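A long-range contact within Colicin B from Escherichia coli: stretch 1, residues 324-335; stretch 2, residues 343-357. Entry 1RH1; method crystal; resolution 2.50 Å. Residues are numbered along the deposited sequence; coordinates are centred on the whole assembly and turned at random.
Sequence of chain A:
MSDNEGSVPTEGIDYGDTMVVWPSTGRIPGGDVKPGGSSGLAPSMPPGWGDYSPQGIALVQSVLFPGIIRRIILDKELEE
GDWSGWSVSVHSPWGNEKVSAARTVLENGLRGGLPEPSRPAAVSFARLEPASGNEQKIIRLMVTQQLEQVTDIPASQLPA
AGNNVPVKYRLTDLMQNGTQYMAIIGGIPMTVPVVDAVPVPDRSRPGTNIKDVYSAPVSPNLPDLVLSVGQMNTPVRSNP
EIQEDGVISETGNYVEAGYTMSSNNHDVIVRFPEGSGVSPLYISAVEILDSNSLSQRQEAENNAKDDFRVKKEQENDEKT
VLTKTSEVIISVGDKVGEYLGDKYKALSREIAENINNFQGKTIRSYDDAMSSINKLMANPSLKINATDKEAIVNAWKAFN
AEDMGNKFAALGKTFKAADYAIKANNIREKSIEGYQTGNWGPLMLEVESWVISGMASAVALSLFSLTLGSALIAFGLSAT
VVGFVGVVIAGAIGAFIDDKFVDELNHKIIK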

# COMPACT_ATOMS: atom_id res chain seq x y z
N LYS A 324 10.96 13.18 17.01
CA LYS A 324 11.13 13.90 18.26
C LYS A 324 12.42 13.46 18.96
O LYS A 324 13.11 14.34 19.47
CB LYS A 324 9.93 13.64 19.18
CG LYS A 324 9.85 14.49 20.45
CD LYS A 324 9.79 15.97 20.10
CE LYS A 324 9.31 16.91 21.20
NZ LYS A 324 10.22 17.01 22.33
N THR A 325 12.85 12.18 18.96
CA THR A 325 14.07 11.79 19.65
C THR A 325 15.28 12.49 19.07
O THR A 325 16.07 13.10 19.79
CB THR A 325 14.27 10.27 19.57
OG1 THR A 325 13.19 9.72 20.29
CG2 THR A 325 15.53 9.77 20.22
N SER A 326 15.35 12.48 17.74
CA SER A 326 16.39 13.13 16.96
C SER A 326 16.55 14.58 17.40
O SER A 326 17.64 15.02 17.75
CB SER A 326 15.99 13.07 15.51
OG SER A 326 17.03 13.55 14.69
N GLU A 327 15.44 15.30 17.49
CA GLU A 327 15.41 16.70 17.87
C GLU A 327 15.91 16.87 19.29
O GLU A 327 16.74 17.75 19.53
CB GLU A 327 13.98 17.12 17.68
CG GLU A 327 13.54 18.56 17.88
CD GLU A 327 12.01 18.66 17.79
OE1 GLU A 327 11.35 18.89 18.81
OE2 GLU A 327 11.46 18.49 16.68
N VAL A 328 15.51 16.02 20.23
CA VAL A 328 15.95 16.10 21.62
C VAL A 328 17.43 15.77 21.75
O VAL A 328 18.16 16.40 22.51
CB VAL A 328 15.12 15.14 22.48
CG1 VAL A 328 15.61 15.11 23.90
CG2 VAL A 328 13.67 15.60 22.47
N ILE A 329 17.90 14.78 21.00
CA ILE A 329 19.30 14.41 21.00
C ILE A 329 20.11 15.55 20.41
O ILE A 329 21.27 15.71 20.78
CB ILE A 329 19.49 13.10 20.17
CG1 ILE A 329 18.78 11.98 20.87
CG2 ILE A 329 20.96 12.74 20.01
CD1 ILE A 329 19.09 11.80 22.37
N ILE A 330 19.54 16.37 19.52
CA ILE A 330 20.30 17.48 18.99
C ILE A 330 20.32 18.65 19.92
O ILE A 330 21.35 19.33 19.96
CB ILE A 330 19.73 17.87 17.65
CG1 ILE A 330 20.33 16.84 16.71
CG2 ILE A 330 20.05 19.31 17.20
CD1 ILE A 330 19.67 16.86 15.32
N SER A 331 19.22 18.87 20.64
CA SER A 331 19.19 19.91 21.65
C SER A 331 20.25 19.58 22.71
O SER A 331 21.04 20.46 23.01
CB SER A 331 17.79 19.96 22.26
OG SER A 331 17.69 19.31 23.53
N VAL A 332 20.34 18.34 23.22
CA VAL A 332 21.35 17.90 24.19
C VAL A 332 22.73 18.24 23.66
O VAL A 332 23.59 18.77 24.35
CB VAL A 332 21.18 16.36 24.39
CG1 VAL A 332 22.42 15.68 24.99
CG2 VAL A 332 20.00 16.16 25.33
N GLY A 333 22.89 17.98 22.37
CA GLY A 333 24.12 18.27 21.66
C GLY A 333 24.41 19.75 21.74
O GLY A 333 25.52 20.11 22.12
N ASP A 334 23.40 20.58 21.44
CA ASP A 334 23.55 22.01 21.52
C ASP A 334 23.87 22.41 22.95
O ASP A 334 24.97 22.94 23.10
CB ASP A 334 22.26 22.71 21.03
CG ASP A 334 21.99 22.69 19.51
OD1 ASP A 334 20.88 23.02 19.11
OD2 ASP A 334 22.87 22.37 18.71
N LYS A 335 23.05 22.12 23.99
CA LYS A 335 23.32 22.45 25.40
C LYS A 335 24.64 21.96 25.96
O LYS A 335 25.45 22.74 26.46
CB LYS A 335 22.21 21.90 26.31
CG LYS A 335 22.38 21.99 27.84
CD LYS A 335 21.02 21.70 28.47
CE LYS A 335 20.88 22.02 29.96
NZ LYS A 335 21.46 21.01 30.84
N LYS A 343 33.03 19.29 18.76
CA LYS A 343 33.30 17.91 18.41
C LYS A 343 32.24 17.02 19.10
O LYS A 343 31.85 15.95 18.61
CB LYS A 343 34.71 17.59 18.86
CG LYS A 343 35.52 16.84 17.80
CD LYS A 343 37.03 17.13 17.82
CE LYS A 343 37.81 16.62 19.05
NZ LYS A 343 37.49 17.27 20.31
N TYR A 344 31.76 17.52 20.26
CA TYR A 344 30.65 16.92 20.97
C TYR A 344 29.41 17.21 20.13
O TYR A 344 28.73 16.24 19.83
CB TYR A 344 30.46 17.52 22.36
CG TYR A 344 29.30 16.84 23.07
CD1 TYR A 344 29.50 15.58 23.65
CD2 TYR A 344 28.03 17.42 23.08
CE1 TYR A 344 28.43 14.91 24.24
CE2 TYR A 344 26.96 16.75 23.66
CZ TYR A 344 27.17 15.50 24.23
OH TYR A 344 26.12 14.81 24.79
N LYS A 345 29.07 18.44 19.74
CA LYS A 345 27.91 18.72 18.88
C LYS A 345 27.73 17.84 17.64
O LYS A 345 26.63 17.42 17.28
CB LYS A 345 27.94 20.16 18.36
CG LYS A 345 27.67 21.26 19.35
CD LYS A 345 27.32 22.51 18.56
CE LYS A 345 26.88 23.63 19.50
NZ LYS A 345 27.97 24.10 20.34
N ALA A 346 28.87 17.55 16.99
CA ALA A 346 28.94 16.76 15.77
C ALA A 346 28.57 15.30 15.93
O ALA A 346 27.97 14.70 15.03
CB ALA A 346 30.34 16.80 15.21
N LEU A 347 28.98 14.76 17.10
CA LEU A 347 28.60 13.42 17.52
C LEU A 347 27.09 13.41 17.71
O LEU A 347 26.44 12.60 17.07
CB LEU A 347 29.30 13.06 18.82
CG LEU A 347 28.93 11.76 19.51
CD1 LEU A 347 29.42 10.55 18.75
CD2 LEU A 347 29.58 11.76 20.85
N SER A 348 26.45 14.29 18.49
CA SER A 348 25.00 14.34 18.58
C SER A 348 24.33 14.39 17.23
O SER A 348 23.34 13.66 17.09
CB SER A 348 24.56 15.53 19.38
OG SER A 348 24.92 15.28 20.73
N ARG A 349 24.84 15.12 16.21
CA ARG A 349 24.25 15.10 14.87
C ARG A 349 24.20 13.64 14.43
O ARG A 349 23.12 13.16 14.12
CB ARG A 349 25.06 15.82 13.77
CG ARG A 349 25.57 17.24 13.93
CD ARG A 349 24.52 18.33 14.10
NE ARG A 349 24.55 18.92 15.45
CZ ARG A 349 24.88 20.19 15.74
NH1 ARG A 349 25.23 21.08 14.79
NH2 ARG A 349 24.85 20.60 17.01
N GLU A 350 25.35 12.94 14.50
CA GLU A 350 25.45 11.51 14.21
C GLU A 350 24.50 10.62 15.00
O GLU A 350 23.83 9.79 14.38
CB GLU A 350 26.86 10.99 14.48
CG GLU A 350 27.95 11.35 13.50
CD GLU A 350 27.90 10.53 12.22
OE1 GLU A 350 27.35 11.01 11.22
OE2 GLU A 350 28.41 9.41 12.23
N ILE A 351 24.37 10.73 16.33
CA ILE A 351 23.46 9.86 17.06
C ILE A 351 22.04 10.17 16.63
O ILE A 351 21.31 9.26 16.28
CB ILE A 351 23.62 10.05 18.57
CG1 ILE A 351 25.01 9.59 18.99
CG2 ILE A 351 22.60 9.22 19.31
CD1 ILE A 351 25.27 9.42 20.50
N ALA A 352 21.67 11.45 16.55
CA ALA A 352 20.36 11.80 16.06
C ALA A 352 20.14 11.35 14.63
O ALA A 352 19.05 10.89 14.33
CB ALA A 352 20.18 13.27 16.12
N GLU A 353 21.14 11.40 13.73
CA GLU A 353 21.01 10.93 12.34
C GLU A 353 20.70 9.44 12.36
O GLU A 353 19.72 8.98 11.77
CB GLU A 353 22.31 11.14 11.54
CG GLU A 353 22.53 12.58 11.03
CD GLU A 353 23.95 12.98 10.55
OE1 GLU A 353 24.70 12.14 10.01
OE2 GLU A 353 24.31 14.16 10.72
N ASN A 354 21.49 8.68 13.13
CA ASN A 354 21.28 7.26 13.29
C ASN A 354 19.94 6.86 13.88
O ASN A 354 19.38 5.82 13.52
CB ASN A 354 22.37 6.72 14.16
CG ASN A 354 23.53 6.25 13.31
OD1 ASN A 354 24.23 7.03 12.67
ND2 ASN A 354 23.71 4.93 13.31
N ILE A 355 19.40 7.67 14.80
CA ILE A 355 18.13 7.35 15.40
C ILE A 355 17.05 7.69 14.38
O ILE A 355 16.13 6.89 14.15
CB ILE A 355 17.92 8.16 16.71
CG1 ILE A 355 18.95 7.78 17.75
CG2 ILE A 355 16.56 7.83 17.30
CD1 ILE A 355 18.85 8.56 19.07
N ASN A 356 17.21 8.84 13.70
CA ASN A 356 16.20 9.30 12.77
C ASN A 356 16.04 8.39 11.57
O ASN A 356 15.08 8.51 10.82
CB ASN A 356 16.51 10.68 12.29
CG ASN A 356 15.19 11.38 11.98
OD1 ASN A 356 14.76 11.52 10.84
ND2 ASN A 356 14.50 11.79 13.03
N ASN A 357 16.96 7.46 11.39
CA ASN A 357 16.87 6.47 10.33
C ASN A 357 16.75 5.03 10.82
O ASN A 357 16.50 4.11 10.04
CB ASN A 357 18.09 6.56 9.44
CG ASN A 357 18.30 7.93 8.86
OD1 ASN A 357 19.45 8.29 8.63
ND2 ASN A 357 17.24 8.71 8.61

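The contact is a close antiparallel packing of two helices, built mainly on small and aliphatic side chains and supplemented by one salt bridge and one weak hydrogen bond. The axes run at 175° and approach to 8.2 Å; the CA atoms of S326 and A352 lie 4.3 Å apart, and those of G333 and K345 4.7 Å.

At G333, the absence of a side chain lets S348 reach the backbone, with S348 OG 3.2 Å from G333 CA; a CB on G333 in ideal geometry would fall 2.5 Å from S348 CB, a clash. The ring of Y344 packs beside the same glycine, its CE2 3.8 Å from G333 CA.

Between these close points, I329 inserts as a knob among S348, I351, A352 and I355, its CG2 3.9 Å from I351 CG2 and its CG1 3.9 Å from I355 CD1. I330 CG1 meets A352 CB at 3.6 Å, and T325 CG2 extends the apolar packing to I355 CG2 at 3.7 Å.

Polar links are few. S326 OG donates a weak hydrogen bond to A352 O (3.4 Å). Although the CA-to-CB bonds of D334 and R349 both point away from the opposing helix, their side chains bend back to form a salt bridge, D334 OD2 to R349 NH2, at 3.2 Å.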